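Sucrose 6(F)-phosphate phosphorylase (Thermoanaerobacterium thermosaccharolyticum DSM 571, PDB 6S9V) is a carbohydrate-active phosphorylase of the alpha-amylase family, built round a closed eight-stranded parallel beta/alpha barrel of the TIM type and carrying a further antiparallel sheet. Local coordinates at residues F192-F197 with L235-G240; L251-Q256 with Y261-R266. All coordinates share one frame; numbering follows the deposited sequence.

Contact 1 (F192-F197 with L235-G240)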
loop_
_atom_site.group_PDB
_atom_site.type_symbol
_atom_site.label_atom_id
_atom_site.label_comp_id
_atom_site.label_asym_id
_atom_site.label_seq_id
_atom_site.Cartn_x
_atom_site.Cartn_y
_atom_site.Cartn_z
ATOM N N PHE A 192 23.327 -4.018 -3.099
ATOM C CA PHE A 192 22.210 -4.706 -3.741
ATOM C C PHE A 192 21.025 -3.773 -3.946
ATOM O O PHE A 192 20.465 -3.696 -5.045
ATOM C CB PHE A 192 21.821 -5.913 -2.884
ATOM C CG PHE A 192 20.574 -6.619 -3.332
ATOM C CD1 PHE A 192 20.585 -7.434 -4.454
ATOM C CD2 PHE A 192 19.401 -6.491 -2.614
ATOM C CE1 PHE A 192 19.438 -8.094 -4.858
ATOM C CE2 PHE A 192 18.251 -7.155 -3.014
ATOM C CZ PHE A 192 18.276 -7.956 -4.135
ATOM N N LEU A 193 20.640 -3.037 -2.901
ATOM C CA LEU A 193 19.511 -2.125 -3.019
ATOM C C LEU A 193 19.812 -1.008 -4.011
ATOM O O LEU A 193 18.938 -0.610 -4.787
ATOM C CB LEU A 193 19.148 -1.551 -1.649
ATOM C CG LEU A 193 18.723 -2.558 -0.576
ATOM C CD1 LEU A 193 18.447 -1.850 0.738
ATOM C CD2 LEU A 193 17.503 -3.359 -1.014
ATOM N N LEU A 194 21.047 -0.486 -3.995
ATOM C CA LEU A 194 21.437 0.535 -4.964
ATOM C C LEU A 194 21.305 0.029 -6.394
ATOM O O LEU A 194 20.905 0.779 -7.292
ATOM C CB LEU A 194 22.875 0.985 -4.715
ATOM C CG LEU A 194 23.178 1.852 -3.503
ATOM C CD1 LEU A 194 24.590 2.413 -3.625
ATOM C CD2 LEU A 194 22.174 2.970 -3.386
ATOM N N GLU A 195 21.673 -1.232 -6.633
ATOM C CA GLU A 195 21.553 -1.796 -7.969
ATOM C C GLU A 195 20.095 -1.884 -8.405
ATOM O O GLU A 195 19.798 -1.733 -9.593
ATOM C CB GLU A 195 22.202 -3.182 -8.015
ATOM C CG GLU A 195 22.105 -3.869 -9.372
ATOM C CD GLU A 195 22.718 -3.054 -10.495
ATOM O OE1 GLU A 195 23.682 -2.301 -10.234
ATOM O OE2 GLU A 195 22.215 -3.146 -11.637
ATOM N N VAL A 196 19.175 -2.103 -7.464
ATOM C CA VAL A 196 17.762 -2.133 -7.822
ATOM C C VAL A 196 17.280 -0.738 -8.203
ATOM O O VAL A 196 16.576 -0.570 -9.203
ATOM C CB VAL A 196 16.921 -2.731 -6.681
ATOM C CG1 VAL A 196 15.442 -2.765 -7.083
ATOM C CG2 VAL A 196 17.414 -4.125 -6.336
ATOM N N PHE A 197 17.658 0.286 -7.425
ATOM C CA PHE A 197 17.338 1.664 -7.802
ATOM C C PHE A 197 17.827 1.973 -9.214
ATOM O O PHE A 197 17.114 2.600 -10.013
ATOM C CB PHE A 197 17.957 2.654 -6.806
ATOM C CG PHE A 197 17.242 2.740 -5.476
ATOM C CD1 PHE A 197 15.864 2.636 -5.388
ATOM C CD2 PHE A 197 17.964 2.953 -4.311
ATOM C CE1 PHE A 197 15.218 2.723 -4.156
ATOM C CE2 PHE A 197 17.328 3.041 -3.082
ATOM C CZ PHE A 197 15.956 2.934 -3.005
ATOM N N LEU A 235 16.548 5.105 6.625
ATOM C CA LEU A 235 15.645 5.895 5.794
ATOM C C LEU A 235 16.375 7.068 5.155
ATOM O O LEU A 235 16.215 7.333 3.957
ATOM C CB LEU A 235 14.463 6.386 6.624
ATOM C CG LEU A 235 13.472 5.323 7.083
ATOM C CD1 LEU A 235 12.459 5.922 8.046
ATOM C CD2 LEU A 235 12.767 4.687 5.883
ATOM N N ASP A 236 17.193 7.779 5.934
ATOM C CA ASP A 236 17.923 8.911 5.379
ATOM C C ASP A 236 18.873 8.454 4.284
ATOM O O ASP A 236 18.953 9.080 3.222
ATOM C CB ASP A 236 18.704 9.639 6.479
ATOM C CG ASP A 236 17.799 10.342 7.478
ATOM O OD1 ASP A 236 16.604 10.543 7.176
ATOM O OD2 ASP A 236 18.291 10.701 8.571
ATOM N N TRP A 237 19.599 7.356 4.527
ATOM C CA TRP A 237 20.486 6.810 3.510
ATOM C C TRP A 237 19.713 6.461 2.250
ATOM O O TRP A 237 20.102 6.838 1.138
ATOM C CB TRP A 237 21.215 5.572 4.044
ATOM C CG TRP A 237 21.961 4.860 2.952
ATOM C CD1 TRP A 237 23.210 5.148 2.493
ATOM C CD2 TRP A 237 21.497 3.750 2.177
ATOM N NE1 TRP A 237 23.552 4.292 1.478
ATOM C CE2 TRP A 237 22.517 3.422 1.266
ATOM C CE3 TRP A 237 20.317 3.000 2.165
ATOM C CZ2 TRP A 237 22.393 2.382 0.349
ATOM C CZ3 TRP A 237 20.196 1.969 1.261
ATOM C CH2 TRP A 237 21.226 1.668 0.364
ATOM N N ALA A 238 18.606 5.731 2.407
ATOM C CA ALA A 238 17.867 5.254 1.249
ATOM C C ALA A 238 17.258 6.408 0.465
ATOM O O ALA A 238 17.223 6.373 -0.772
ATOM C CB ALA A 238 16.790 4.268 1.694
ATOM N N LYS A 239 16.758 7.431 1.163
ATOM C CA LYS A 239 16.134 8.557 0.475
ATOM C C LYS A 239 17.141 9.280 -0.415
ATOM O O LYS A 239 16.833 9.623 -1.564
ATOM C CB LYS A 239 15.523 9.513 1.499
ATOM C CG LYS A 239 14.785 10.687 0.875
ATOM C CD LYS A 239 14.024 11.491 1.913
ATOM C CE LYS A 239 13.130 12.524 1.250
ATOM N NZ LYS A 239 12.918 13.719 2.111
ATOM N N GLY A 240 18.356 9.511 0.098
ATOM C CA GLY A 240 19.362 10.227 -0.671
ATOM C C GLY A 240 19.856 9.445 -1.873
ATOM O O GLY A 240 20.121 10.019 -2.934
#

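Contact 2 (L251-Q256 with Y261-R266)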
loop_
_atom_site.group_PDB
_atom_site.type_symbol
_atom_site.label_atom_id
_atom_site.label_comp_id
_atom_site.label_asym_id
_atom_site.label_seq_id
_atom_site.Cartn_x
_atom_site.Cartn_y
_atom_site.Cartn_z
ATOM N N LEU A 251 6.943 5.266 1.860
ATOM C CA LEU A 251 7.133 4.325 2.956
ATOM C C LEU A 251 5.805 3.701 3.356
ATOM O O LEU A 251 4.814 4.407 3.545
ATOM C CB LEU A 251 7.767 5.007 4.167
ATOM C CG LEU A 251 9.202 5.503 4.010
ATOM C CD1 LEU A 251 9.408 6.423 2.832
ATOM C CD2 LEU A 251 9.630 6.183 5.322
ATOM N N GLU A 252 5.799 2.377 3.496
ATOM C CA GLU A 252 4.637 1.643 3.986
ATOM C C GLU A 252 4.879 1.261 5.438
ATOM O O GLU A 252 5.691 0.378 5.721
ATOM C CB GLU A 252 4.377 0.392 3.156
ATOM C CG GLU A 252 3.251 -0.478 3.723
ATOM C CD GLU A 252 3.742 -1.793 4.322
ATOM O OE1 GLU A 252 4.628 -2.436 3.733
ATOM O OE2 GLU A 252 3.250 -2.174 5.407
ATOM N N VAL A 253 4.165 1.915 6.350
ATOM C CA VAL A 253 4.320 1.689 7.782
ATOM C C VAL A 253 2.920 1.612 8.378
ATOM O O VAL A 253 2.180 2.602 8.357
ATOM C CB VAL A 253 5.136 2.798 8.467
ATOM C CG1 VAL A 253 5.231 2.582 9.984
ATOM C CG2 VAL A 253 6.530 2.876 7.863
ATOM N N HIS A 254 2.555 0.441 8.890
ATOM C CA HIS A 254 1.350 0.278 9.695
ATOM C C HIS A 254 1.763 0.461 11.152
ATOM O O HIS A 254 2.418 -0.409 11.732
ATOM C CB HIS A 254 0.721 -1.087 9.456
ATOM C CG HIS A 254 0.120 -1.234 8.095
ATOM N ND1 HIS A 254 -0.995 -0.529 7.698
ATOM C CD2 HIS A 254 0.499 -1.974 7.028
ATOM C CE1 HIS A 254 -1.298 -0.857 6.454
ATOM N NE2 HIS A 254 -0.409 -1.735 6.026
ATOM N N SER A 255 1.388 1.590 11.744
ATOM C CA SER A 255 1.791 1.894 13.109
ATOM C C SER A 255 0.814 2.904 13.698
ATOM O O SER A 255 -0.108 3.370 13.028
ATOM C CB SER A 255 3.226 2.430 13.156
ATOM O OG SER A 255 3.610 2.713 14.490
ATOM N N GLN A 256 1.037 3.248 14.963
ATOM C CA GLN A 256 0.278 4.323 15.581
ATOM C C GLN A 256 0.542 5.618 14.824
ATOM O O GLN A 256 1.587 5.785 14.193
ATOM C CB GLN A 256 0.661 4.479 17.053
ATOM C CG GLN A 256 0.427 3.244 17.901
ATOM C CD GLN A 256 0.809 3.457 19.355
ATOM O OE1 GLN A 256 1.535 4.396 19.688
ATOM N NE2 GLN A 256 0.323 2.583 20.232
ATOM N N TYR A 261 2.985 10.354 11.416
ATOM C CA TYR A 261 3.053 11.811 11.368
ATOM C C TYR A 261 4.490 12.310 11.476
ATOM O O TYR A 261 4.868 13.287 10.818
ATOM C CB TYR A 261 2.193 12.414 12.469
ATOM C CG TYR A 261 0.702 12.428 12.174
ATOM C CD1 TYR A 261 0.108 11.474 11.345
ATOM C CD2 TYR A 261 -0.109 13.396 12.740
ATOM C CE1 TYR A 261 -1.272 11.500 11.093
ATOM C CE2 TYR A 261 -1.471 13.424 12.504
ATOM C CZ TYR A 261 -2.049 12.484 11.685
ATOM O OH TYR A 261 -3.413 12.562 11.469
ATOM N N LYS A 262 5.309 11.657 12.300
ATOM C CA LYS A 262 6.706 12.071 12.414
ATOM C C LYS A 262 7.455 11.824 11.108
ATOM O O LYS A 262 8.297 12.634 10.707
ATOM C CB LYS A 262 7.365 11.337 13.580
ATOM C CG LYS A 262 8.815 11.703 13.836
ATOM C CD LYS A 262 9.256 11.122 15.177
ATOM C CE LYS A 262 10.761 11.074 15.334
ATOM N NZ LYS A 262 11.127 10.291 16.554
ATOM N N LEU A 263 7.154 10.717 10.424
ATOM C CA LEU A 263 7.745 10.470 9.113
ATOM C C LEU A 263 7.418 11.599 8.142
ATOM O O LEU A 263 8.311 12.146 7.480
ATOM C CB LEU A 263 7.242 9.130 8.570
ATOM C CG LEU A 263 7.882 7.906 9.209
ATOM C CD1 LEU A 263 7.129 6.642 8.786
ATOM C CD2 LEU A 263 9.344 7.813 8.851
ATOM N N ALA A 264 6.135 11.964 8.048
ATOM C CA ALA A 264 5.731 13.084 7.200
ATOM C C ALA A 264 6.376 14.387 7.659
ATOM O O ALA A 264 6.834 15.190 6.833
ATOM C CB ALA A 264 4.203 13.219 7.201
ATOM N N GLU A 265 6.421 14.620 8.973
ATOM C CA GLU A 265 7.041 15.838 9.492
ATOM C C GLU A 265 8.517 15.911 9.113
ATOM O O GLU A 265 9.069 17.007 8.936
ATOM C CB GLU A 265 6.848 15.897 11.013
ATOM C CG GLU A 265 7.210 17.230 11.665
ATOM C CD GLU A 265 8.693 17.371 11.977
ATOM O OE1 GLU A 265 9.348 16.347 12.271
ATOM O OE2 GLU A 265 9.203 18.514 11.941
ATOM N N ARG A 266 9.175 14.763 8.997
ATOM C CA ARG A 266 10.577 14.701 8.613
ATOM C C ARG A 266 10.785 14.624 7.109
ATOM O O ARG A 266 11.934 14.495 6.667
ATOM C CB ARG A 266 11.245 13.513 9.308
ATOM C CG ARG A 266 11.391 13.747 10.803
ATOM C CD ARG A 266 12.150 12.644 11.502
ATOM N NE ARG A 266 12.444 13.018 12.884
ATOM C CZ ARG A 266 13.314 12.383 13.664
ATOM N NH1 ARG A 266 13.984 11.339 13.200
ATOM N NH2 ARG A 266 13.527 12.807 14.903
#

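Contact 1 (F192-F197 with L235-G240)
Trp237 reaches from helix 235-240 to helix 192-197, bringing the six-membered part of its indole up to Leu193 and Leu194. The helix axes are 11.5 Å apart at their closest, running in roughly the same direction at 33° with a crossing angle of negative sign, so the helices meet mainly through long side chains, with Ala238 contributing its carbonyl O. In Trp237 CG stands anti to the backbone N (chi1 171°), which carries the ring off its own helix and toward the other helix. The closest touch is CD2 of Leu194 to CZ2 of Trp237 at 3.8 Å. CG of Leu194 lies 4.0 Å from the same CZ2 of Trp237, and the two side chains are set slantwise to each other. Leu193 comes differently: its CD1 meets the ring at the edge, near the ring plane, 4.2 Å from CZ3 of Trp237. Arg190, one turn back on the helix of the two leucines, adds a cation-pi contact to the indole.

Phe197 approaches the partner helix at Ala238. Its CG lies beside the backbone N (chi1 -75°), and the phenyl group reaches forward until CE2 of Phe197 is 4.1 Å from the carbonyl O of Ala238, a van der Waals approach. The same phenyl packs on Leu97 and Leu249, and the methyl of Ala238 also rests on Leu249, so this part of the interface rests on barrel strands 92-97 and 248-251. No hydrogen bond passes between the two helices; the join is apolar and largely buried, with Trp237 and Leu194 lying nearer the surface. Side-by-side packing of two successive helices in the outer layer over a parallel barrel is characteristic of the TIM-barrel fold of the alpha-amylase family.

Contact 2 (L251-Q256 with Y261-R266)
The backbones come nearest at Leu251 and Leu263, whose CA atoms are 8.7 Å apart, where the end of strand 248-251 and the extended chain after it pass beside the C-terminal turn of helix 257-265. Leu263 carries the helix side of the contact, pointing its side chain at the other segment and parting its two methyls between two partners. CD2 of Leu263 meets CD2 of Leu251 at 3.9 Å, methyl against methyl. The other branch, CD1 of Leu263, lies 3.9 Å from CG2 of Val253. Leu251 and Val253, two residues apart on an extended chain, both face the helix and so receive the fork of one leucine. In Leu251 CG sits beside the backbone N and chi2 is 54°, which leaves CD2 as the branch stretched away from CA and toward the helix. Val253 has CG1 anti to its N (chi1 177°), turning CG2 to the contact.

All three side chains are buried, and no hydrogen bond links the segments. Leu235 and Tyr232 of helix 230-244 pack on Leu263 as well, and Ile270 of the next strand touches it. Glu252, between the two helix-facing residues, points away from the helix, and its OE1 accepts a hydrogen bond from the backbone N of Ala212. Gln256 takes the N-cap position where the chain turns into the helix. A barrel strand, a short connection and a helix folding back along its outer side make up one beta/alpha unit, the repeating element of the TIM barrel.

How the contacts relate
Contact 1 closes before contact 2 opens along the chain, and their centres are 18 Å apart within the same beta/alpha barrel. They are joined through Leu235, which belongs to helix 230-244 of contact 1: its CD2 lies 3.5 Å from CD2 of Leu251, and its CD1 is 3.7 Å from CD2 of Leu263. Strand 248-251 runs next to strand 207-210 and receives side chains from both contacts. Contact 1 joins helices 187-202 and 230-244 of the outer layer, while contact 2 ties the following strand to its own helix 257-265. With Leu235 as the bridge, apolar packing runs from helix 187-202 through helix 230-244 to helix 257-265.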